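Local coordinates for periplasmic binding protein (Veillonella parvula, PDB 4OVK), which probably captures a small solute outside the cell membrane and delivers it to an ABC transporter for uptake, at residues S84-D87 / N91-F94. Residues are numbered along the deposited sequence; the frame is centred on the assembly and turned at random.
Sequences SFVD and NVNF
Asp-87 OD1 takes the backbone N of Asn-91 at 2.9 Å, and the same oxygen receives a weak bond from the N of Asn-89, within the intervening loop. The Asn-91 N stands 47° out of the carboxylate plane, above it. The other oxygen is held more loosely: Asn-91 ND2 reaches Asp-87 OD2 at 3.3 Å, on the syn lone pair, and OD2 lies almost in the amide plane. Since carboxylate and amide are turned 71° against each other, the two groups meet at an angle and do not lie flat together. With CG of Asp-87 set between its backbone N and carbonyl carbon (chi1 74°), the carboxylate reaches across to both nitrogens of Asn-91. Without the carboxylate, as with an alanine in its place, the Asn-91 backbone N would probably lose this acceptor and the side-chain amide would be freer to turn.

Two backbone bonds continue the pairing past this clasp, Asp-87 N to Asn-91 O at 3.1 Å and Asn-93 N to Phe-85 O at 2.8 Å. They flank Val-86 and Val-92, whose CA atoms lie 4.4 Å apart, as expected of a single antiparallel bridge at a non-hydrogen-bonded pair. Asn-91 O also accepts a CA-H contact from Val-86, and CG2 of the two valines meet at 4.3 Å.

The hairpin-like turn lies in the loop between helices 71-74 and 94-100. Asn-93 is the N-cap of helix 94-100, its OD1 bonded to the N of Glu-96. Phe-85 packs on Glu-96 and Val-97 of that helix and, with Val-86, on Val-37, just past strand 34-36 of the parallel sheet; Val-92 spans Val-97 and Val-114, thereby joining helices 94-100 and 112-120.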
loop_
_atom_site.group_PDB
_atom_site.type_symbol
_atom_site.label_atom_id
_atom_site.label_comp_id
_atom_site.label_asym_id
_atom_site.label_seq_id
_atom_site.Cartn_x
_atom_site.Cartn_y
_atom_site.Cartn_z
ATOM N N SER A 84 -18.332 7.353 8.759
ATOM C CA SER A 84 -18.999 6.824 9.942
ATOM C C SER A 84 -19.769 5.534 9.685
ATOM O O SER A 84 -20.286 4.915 10.617
ATOM C CB SER A 84 -19.944 7.882 10.503
ATOM O OG SER A 84 -20.991 8.170 9.583
ATOM N N PHE A 85 -19.853 5.115 8.429
ATOM C CA PHE A 85 -20.784 4.037 8.057
ATOM C C PHE A 85 -20.264 2.632 8.378
ATOM O O PHE A 85 -21.017 1.660 8.289
ATOM C CB PHE A 85 -21.150 4.157 6.577
ATOM C CG PHE A 85 -20.156 3.542 5.653
ATOM C CD1 PHE A 85 -19.024 4.241 5.233
ATOM C CD2 PHE A 85 -20.353 2.252 5.188
ATOM C CE1 PHE A 85 -18.134 3.636 4.386
ATOM C CE2 PHE A 85 -19.462 1.658 4.329
ATOM C CZ PHE A 85 -18.346 2.340 3.939
ATOM N N VAL A 86 -18.988 2.544 8.758
ATOM C CA VAL A 86 -18.321 1.284 9.081
ATOM C C VAL A 86 -17.320 1.510 10.223
ATOM O O VAL A 86 -16.677 2.559 10.276
ATOM C CB VAL A 86 -17.627 0.682 7.821
ATOM C CG1 VAL A 86 -16.526 1.583 7.276
ATOM C CG2 VAL A 86 -17.097 -0.714 8.094
ATOM N N ASP A 87 -17.190 0.547 11.139
ATOM C CA ASP A 87 -16.264 0.682 12.283
ATOM C C ASP A 87 -14.926 -0.049 12.038
ATOM O O ASP A 87 -14.693 -0.565 10.955
ATOM C CB ASP A 87 -16.955 0.225 13.592
ATOM C CG ASP A 87 -17.108 -1.284 13.702
ATOM O OD1 ASP A 87 -16.502 -2.023 12.904
ATOM O OD2 ASP A 87 -17.839 -1.737 14.617
ATOM N N ASN A 91 -17.601 -3.735 10.824
ATOM C CA ASN A 91 -19.042 -3.845 11.003
ATOM C C ASN A 91 -19.743 -2.655 10.386
ATOM O O ASN A 91 -19.426 -1.517 10.694
ATOM C CB ASN A 91 -19.389 -3.924 12.483
ATOM C CG ASN A 91 -18.841 -5.171 13.130
ATOM O OD1 ASN A 91 -19.031 -6.278 12.627
ATOM N ND2 ASN A 91 -18.147 -5.000 14.242
ATOM N N VAL A 92 -20.714 -2.936 9.531
ATOM C CA VAL A 92 -21.407 -1.898 8.793
ATOM C C VAL A 92 -22.629 -1.405 9.561
ATOM O O VAL A 92 -23.406 -2.196 10.084
ATOM C CB VAL A 92 -21.818 -2.408 7.396
ATOM C CG1 VAL A 92 -22.704 -1.398 6.687
ATOM C CG2 VAL A 92 -20.574 -2.696 6.568
ATOM N N ASN A 93 -22.787 -0.089 9.624
ATOM C CA ASN A 93 -23.995 0.525 10.151
ATOM C C ASN A 93 -25.006 0.611 9.000
ATOM O O ASN A 93 -24.937 1.514 8.155
ATOM C CB ASN A 93 -23.667 1.903 10.728
ATOM C CG ASN A 93 -24.893 2.648 11.235
ATOM O OD1 ASN A 93 -26.028 2.324 10.911
ATOM N ND2 ASN A 93 -24.650 3.675 12.020
ATOM N N PHE A 94 -25.938 -0.335 8.965
ATOM C CA PHE A 94 -26.852 -0.450 7.820
ATOM C C PHE A 94 -27.821 0.721 7.710
ATOM O O PHE A 94 -28.204 1.096 6.594
ATOM C CB PHE A 94 -27.603 -1.776 7.852
ATOM C CG PHE A 94 -26.708 -2.971 7.767
ATOM C CD1 PHE A 94 -26.125 -3.334 6.562
ATOM C CD2 PHE A 94 -26.439 -3.729 8.895
ATOM C CE1 PHE A 94 -25.290 -4.436 6.485
ATOM C CE2 PHE A 94 -25.614 -4.832 8.826
ATOM C CZ PHE A 94 -25.031 -5.184 7.619
#